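Local coordinates for meso-diaminopimelate dehydrogenase (Clostridium tetani, PDB 3WGY), which catalyses the reversible, NADP-dependent oxidative deamination of meso-diaminopimelate, with 4-methyl-2-oxovalerate bound here to an engineered variant, at residues Lys150-Gly155 / Ile170-Pro175; Met199-Val204 / Tyr228-His233. The protein carries 6 engineered substitutions. All blocks are in the same frame, centred on the assembly; numbering follows the deposited sequence.

Contact 1 (Lys150-Gly155 / Ile170-Pro175); sequences KGVSLG and IQYIIP. Engineered in segment 150-155: Leu154 (natural residue Gln). Engineered in segment 170-175: Ile173 (natural residue Thr). With COI (2-oxo-4-methylpentanoic acid), chain C.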
loop_
_atom_site.group_PDB
_atom_site.type_symbol
_atom_site.label_atom_id
_atom_site.label_comp_id
_atom_site.label_asym_id
_atom_site.label_seq_id
_atom_site.Cartn_x
_atom_site.Cartn_y
_atom_site.Cartn_z
ATOM N N LYS B 150 17.829 -0.105 -7.752
ATOM C CA LYS B 150 18.770 0.171 -8.835
ATOM C C LYS B 150 18.143 1.024 -9.940
ATOM O O LYS B 150 17.172 0.627 -10.581
ATOM C CB LYS B 150 19.323 -1.127 -9.430
ATOM C CG LYS B 150 20.324 -0.887 -10.550
ATOM C CD LYS B 150 20.990 -2.184 -10.985
ATOM C CE LYS B 150 21.951 -1.948 -12.141
ATOM N NZ LYS B 150 22.736 -3.173 -12.471
ATOM N N GLY B 151 18.641 2.294 -10.100
ATOM C CA GLY B 151 18.249 3.092 -11.236
ATOM C C GLY B 151 19.303 4.139 -11.501
ATOM O O GLY B 151 20.195 4.358 -10.677
ATOM N N VAL B 152 19.209 4.789 -12.651
ATOM C CA VAL B 152 20.169 5.790 -13.038
ATOM C C VAL B 152 19.871 7.166 -12.460
ATOM O O VAL B 152 18.716 7.524 -12.220
ATOM C CB VAL B 152 20.234 5.905 -14.568
ATOM C CG1 VAL B 152 21.336 6.863 -14.954
ATOM C CG2 VAL B 152 20.450 4.533 -15.199
ATOM N N SER B 153 20.934 7.922 -12.208
ATOM C CA SER B 153 20.809 9.288 -11.712
ATOM C C SER B 153 21.413 10.130 -12.825
ATOM O O SER B 153 22.625 10.316 -12.887
ATOM C CB SER B 153 21.602 9.474 -10.425
ATOM O OG SER B 153 21.189 8.542 -9.444
ATOM N N LEU B 154 20.556 10.624 -13.712
ATOM C CA LEU B 154 21.005 11.413 -14.861
ATOM C C LEU B 154 22.161 12.355 -14.559
ATOM O O LEU B 154 23.171 12.350 -15.268
ATOM C CB LEU B 154 19.829 12.199 -15.460
ATOM C CG LEU B 154 20.079 12.988 -16.753
ATOM C CD1 LEU B 154 20.704 14.329 -16.416
ATOM C CD2 LEU B 154 20.965 12.184 -17.708
ATOM N N GLY B 155 22.007 13.160 -13.512
ATOM C CA GLY B 155 23.048 14.097 -13.149
ATOM C C GLY B 155 24.386 13.405 -13.018
ATOM O O GLY B 155 25.392 13.882 -13.539
ATOM N N ILE B 170 27.718 5.449 -17.441
ATOM C CA ILE B 170 26.426 5.481 -16.774
ATOM C C ILE B 170 26.614 5.179 -15.287
ATOM O O ILE B 170 27.517 4.432 -14.905
ATOM C CB ILE B 170 25.467 4.428 -17.398
ATOM C CG1 ILE B 170 24.052 4.588 -16.828
ATOM C CG2 ILE B 170 25.983 3.021 -17.100
ATOM C CD1 ILE B 170 22.986 3.801 -17.592
ATOM N N GLN B 171 25.766 5.770 -14.454
ATOM C CA GLN B 171 25.818 5.562 -13.009
ATOM C C GLN B 171 24.512 4.938 -12.525
ATOM O O GLN B 171 23.465 5.128 -13.142
ATOM C CB GLN B 171 26.035 6.903 -12.276
ATOM C CG GLN B 171 25.919 6.820 -10.739
ATOM C CD GLN B 171 24.511 7.087 -10.201
ATOM O OE1 GLN B 171 23.510 6.879 -10.889
ATOM N NE2 GLN B 171 24.434 7.537 -8.949
ATOM N N TYR B 172 24.593 4.190 -11.429
ATOM C CA TYR B 172 23.436 3.559 -10.804
ATOM C C TYR B 172 23.531 3.757 -9.297
ATOM O O TYR B 172 24.613 3.635 -8.720
ATOM C CB TYR B 172 23.414 2.046 -11.038
ATOM C CG TYR B 172 23.195 1.601 -12.458
ATOM C CD1 TYR B 172 21.922 1.634 -13.038
ATOM C CD2 TYR B 172 24.260 1.133 -13.225
ATOM C CE1 TYR B 172 21.722 1.206 -14.347
ATOM C CE2 TYR B 172 24.073 0.706 -14.528
ATOM C CZ TYR B 172 22.803 0.743 -15.081
ATOM O OH TYR B 172 22.623 0.303 -16.364
ATOM N N ILE B 173 22.406 4.070 -8.666
ATOM C CA ILE B 173 22.365 4.192 -7.216
ATOM C C ILE B 173 21.720 2.865 -6.855
ATOM O O ILE B 173 20.746 2.456 -7.491
ATOM C CB ILE B 173 21.464 5.354 -6.724
ATOM C CG1 ILE B 173 22.058 6.701 -7.148
ATOM C CG2 ILE B 173 21.354 5.306 -5.204
ATOM C CD1 ILE B 173 21.293 7.930 -6.640
ATOM N N ILE B 174 22.264 2.176 -5.865
ATOM C CA ILE B 174 21.714 0.883 -5.494
ATOM C C ILE B 174 21.634 0.705 -3.991
ATOM O O ILE B 174 22.591 0.999 -3.272
ATOM C CB ILE B 174 22.579 -0.277 -6.041
ATOM C CG1 ILE B 174 22.848 -0.093 -7.536
ATOM C CG2 ILE B 174 21.881 -1.613 -5.769
ATOM C CD1 ILE B 174 23.764 -1.167 -8.116
ATOM N N PRO B 175 20.482 0.235 -3.491
ATOM C CA PRO B 175 20.339 0.024 -2.051
ATOM C C PRO B 175 21.331 -1.055 -1.618
ATOM O O PRO B 175 21.580 -2.007 -2.354
ATOM C CB PRO B 175 18.890 -0.434 -1.916
ATOM C CG PRO B 175 18.207 0.338 -3.009
ATOM C CD PRO B 175 19.172 0.180 -4.164
HETATM C C1 COI C . 20.051 12.672 -11.319
HETATM O O1 COI C . 21.213 12.387 -10.969
HETATM O O2 COI C . 19.213 11.760 -11.511
HETATM C C2 COI C . 19.640 14.132 -11.515
HETATM O O3 COI C . 20.429 15.060 -11.331
HETATM C C3 COI C . 18.198 14.371 -11.962
HETATM C C4 COI C . 18.151 14.568 -13.480
HETATM C C5 COI C . 16.699 14.737 -13.929
HETATM C C6 COI C . 18.955 15.812 -13.863
#

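Contact 2 (Met199-Val204 / Tyr228-His233); sequences MVCYVV and YNTTVH. Engineered in segment 199-204: Met199 (natural residue Arg).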
loop_
_atom_site.group_PDB
_atom_site.type_symbol
_atom_site.label_atom_id
_atom_site.label_comp_id
_atom_site.label_asym_id
_atom_site.label_seq_id
_atom_site.Cartn_x
_atom_site.Cartn_y
_atom_site.Cartn_z
ATOM N N MET B 199 27.010 3.310 -5.045
ATOM C CA MET B 199 26.922 3.749 -6.426
ATOM C C MET B 199 27.871 2.958 -7.309
ATOM O O MET B 199 29.031 2.744 -6.959
ATOM C CB MET B 199 27.211 5.247 -6.520
ATOM C CG MET B 199 25.966 6.102 -6.295
ATOM S SD MET B 199 26.348 7.845 -6.122
ATOM C CE MET B 199 25.054 8.372 -4.992
ATOM N N VAL B 200 27.354 2.510 -8.446
ATOM C CA VAL B 200 28.131 1.724 -9.390
ATOM C C VAL B 200 28.159 2.430 -10.734
ATOM O O VAL B 200 27.124 2.858 -11.261
ATOM C CB VAL B 200 27.527 0.310 -9.567
ATOM C CG1 VAL B 200 28.438 -0.554 -10.454
ATOM C CG2 VAL B 200 27.342 -0.346 -8.206
ATOM N N CYS B 201 29.358 2.562 -11.285
ATOM C CA CYS B 201 29.516 3.216 -12.570
ATOM C C CYS B 201 30.098 2.247 -13.580
ATOM O O CYS B 201 30.874 1.354 -13.237
ATOM C CB CYS B 201 30.444 4.426 -12.450
ATOM S SG CYS B 201 29.881 5.734 -11.340
ATOM N N TYR B 202 29.694 2.416 -14.831
ATOM C CA TYR B 202 30.205 1.601 -15.917
ATOM C C TYR B 202 30.727 2.639 -16.889
ATOM O O TYR B 202 29.959 3.406 -17.471
ATOM C CB TYR B 202 29.093 0.757 -16.536
ATOM C CG TYR B 202 28.569 -0.302 -15.590
ATOM C CD1 TYR B 202 27.640 0.015 -14.595
ATOM C CD2 TYR B 202 29.035 -1.619 -15.667
ATOM C CE1 TYR B 202 27.187 -0.954 -13.701
ATOM C CE2 TYR B 202 28.597 -2.590 -14.783
ATOM C CZ TYR B 202 27.674 -2.255 -13.802
ATOM O OH TYR B 202 27.250 -3.224 -12.925
ATOM N N VAL B 203 32.043 2.662 -17.051
ATOM C CA VAL B 203 32.681 3.655 -17.894
ATOM C C VAL B 203 33.381 3.167 -19.152
ATOM O O VAL B 203 34.013 2.120 -19.166
ATOM C CB VAL B 203 33.711 4.460 -17.057
ATOM C CG1 VAL B 203 34.513 5.402 -17.948
ATOM C CG2 VAL B 203 32.993 5.222 -15.952
ATOM N N VAL B 204 33.242 3.954 -20.211
ATOM C CA VAL B 204 33.901 3.685 -21.477
ATOM C C VAL B 204 35.034 4.710 -21.466
ATOM O O VAL B 204 34.797 5.912 -21.596
ATOM C CB VAL B 204 32.977 3.963 -22.674
ATOM C CG1 VAL B 204 33.701 3.625 -23.972
ATOM C CG2 VAL B 204 31.696 3.143 -22.540
ATOM N N TYR B 228 29.412 8.339 -0.950
ATOM C CA TYR B 228 28.991 6.948 -1.152
ATOM C C TYR B 228 30.102 5.989 -1.556
ATOM O O TYR B 228 31.074 6.393 -2.187
ATOM C CB TYR B 228 27.907 6.864 -2.238
ATOM C CG TYR B 228 26.666 7.698 -1.994
ATOM C CD1 TYR B 228 26.705 9.088 -2.103
ATOM C CD2 TYR B 228 25.444 7.092 -1.681
ATOM C CE1 TYR B 228 25.566 9.853 -1.914
ATOM C CE2 TYR B 228 24.298 7.845 -1.490
ATOM C CZ TYR B 228 24.367 9.226 -1.610
ATOM O OH TYR B 228 23.238 9.989 -1.442
ATOM N N ASN B 229 29.955 4.718 -1.190
ATOM C CA ASN B 229 30.926 3.716 -1.599
ATOM C C ASN B 229 30.620 3.589 -3.082
ATOM O O ASN B 229 29.491 3.255 -3.456
ATOM C CB ASN B 229 30.686 2.375 -0.908
ATOM C CG ASN B 229 30.884 2.445 0.592
ATOM O OD1 ASN B 229 31.738 3.187 1.083
ATOM N ND2 ASN B 229 30.109 1.655 1.331
ATOM N N THR B 230 31.612 3.872 -3.921
ATOM C CA THR B 230 31.431 3.839 -5.367
ATOM C C THR B 230 32.340 2.838 -6.064
ATOM O O THR B 230 33.535 2.786 -5.796
ATOM C CB THR B 230 31.694 5.236 -5.968
ATOM O OG1 THR B 230 30.797 6.185 -5.373
ATOM C CG2 THR B 230 31.501 5.224 -7.475
ATOM N N THR B 231 31.759 2.047 -6.959
ATOM C CA THR B 231 32.503 1.049 -7.720
ATOM C C THR B 231 32.531 1.504 -9.169
ATOM O O THR B 231 31.537 2.029 -9.680
ATOM C CB THR B 231 31.828 -0.331 -7.664
ATOM O OG1 THR B 231 31.743 -0.770 -6.305
ATOM C CG2 THR B 231 32.626 -1.355 -8.472
ATOM N N VAL B 232 33.667 1.316 -9.829
ATOM C CA VAL B 232 33.788 1.715 -11.221
ATOM C C VAL B 232 34.214 0.529 -12.070
ATOM O O VAL B 232 35.266 -0.070 -11.834
ATOM C CB VAL B 232 34.816 2.853 -11.388
ATOM C CG1 VAL B 232 34.933 3.249 -12.855
ATOM C CG2 VAL B 232 34.400 4.052 -10.543
ATOM N N HIS B 233 33.380 0.180 -13.044
ATOM C CA HIS B 233 33.674 -0.925 -13.941
ATOM C C HIS B 233 33.988 -0.340 -15.312
ATOM O O HIS B 233 33.316 0.590 -15.768
ATOM C CB HIS B 233 32.472 -1.865 -14.064
ATOM C CG HIS B 233 32.088 -2.531 -12.779
ATOM N ND1 HIS B 233 32.876 -3.491 -12.175
ATOM C CD2 HIS B 233 30.998 -2.381 -11.989
ATOM C CE1 HIS B 233 32.284 -3.905 -11.069
ATOM N NE2 HIS B 233 31.146 -3.246 -10.933
#

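Contact 1 (Lys150-Gly155 / Ile170-Pro175)
Gly151 and Ile173 form the antiparallel hydrogen-bonded pair that joins the short edge strand 151-152 to strand 166-175. Ile173 N gives a good bond to Gly151 O (3.0 Å, 164° at the hydrogen); the return bond from Gly151 N to Ile173 O is weak, at 3.4 Å. CA-H groups add to the backbone contacts: Lys150 CA points at Ile173 O, Tyr172 CA at Gly151 O, and Val152 CA at Gln171 O, a buried carbonyl with no hydrogen-bond partner in the model.

Beyond the pair, the polar link passes to a side chain. Gln171 OE1 lies 3.1 Å from Ser153 N, a weak bond that reaches the N-cap residue of helix 154-162.

The aromatic contact belongs to Lys150 and Tyr172. With CG anti to its backbone N (chi1 -179°) and an extended chain beyond, Lys150 carries CE over the centre of the ring, 3.7 Å from the Tyr172 centroid. Its NZ follows at 4.5 Å from that centroid, 7° off the normal, as a cation-pi contact. The phenol end is held elsewhere, by His244 through Tyr172 OH.

Apolar packing completes the interface: Val152 CG2 meets Ile170 CD1 at 3.6 Å and also touches Tyr172 CE1, while Lys150 CG lies beside Ile174 CG1.

The helix start also faces the ligand: Leu154 N, of an engineered residue, is 2.8 Å from O2 of 2-oxo-4-methylpentanoic acid, and Gly155 N 2.8 Å from its O1. Backbone amides at a helix N-terminus would probably stabilise this carboxylate, and the one good bond of the Gly151-Ile173 pair, with the weak Gln171 bond, links the strand that leads into this helix start to the sheet.

Contact 2 (Met199-Val204 / Tyr228-His233)
A beta-alpha-beta crossover puts Met199-Val203 and Thr230-His233 side by side as parallel strands, with helix 211-219 in the connection and strand 230-234 at the sheet edge within this chain. Five backbone bonds form the ladder, from Met199 N to Asn229 O (2.9 Å) at one end to Val203 N to His233 O (2.7 Å) at the other. Between them Thr231 N binds Met199 O, Cys201 N binds Thr231 O, and His233 N binds Cys201 O.

On the face of Val200 and Tyr202 the contact is made by the His233 ring. Tyr202 and His233 lie side by side and point the same way, each with CG anti to its own carbonyl carbon (chi1 -67° and -63°). His233 CD2 comes over one face of the Tyr202 ring, 3.7 Å from CE2, with the two planes 33° apart. Val200 CG1 approaches the imidazole at its edge, 3.5 Å from His233 CD2.

The other face carries Met199, Cys201, Val203, Thr230 and Val232. The side chain of engineered Met199 reaches Tyr228: SD lies 4.5 Å from the ring centroid, over the face, a Met-aromatic contact. Val203 CG2 meets Val232 CG1 at 4.2 Å, and Ile218 of the connecting helix touches Cys201 and Val203. Within 228-233, Thr230 OG1 donates to Tyr228 O (3.2 Å) from well above the carbonyl plane.

The ladder thus fixes the register through nearly uniform backbone bonds, whereas the side chains divide the work: two aromatic rings meet on one face; on the other, Cys201 and Val203 pack on Ile218 of the crossover helix, while Met199 meets Tyr228.

How the contacts relate
Contacts 1 and 2 are successive strand pairings in one mixed sheet, in the order 151-152, 166-175, 197-205, 230-234, and their centres are 10 Å apart. They meet where strands 166-175 and 197-205 run antiparallel: Tyr172 N to Val200 O (2.9 Å) and Tyr202 N to Ile170 O (3.0 Å) are probable hydrogen bonds. Tyr172 CE2 packs 3.6 Å from Tyr202 CE1, putting the two tyrosines on one face. On the other, Gln171 NE2 lies 3.4 Å from CG of the engineered Met199. Contact 1 supplies backbone amides at the ligand; in contact 2 the side chain of Met199 is about 8 Å from the bound 2-oxo-4-methylpentanoic acid.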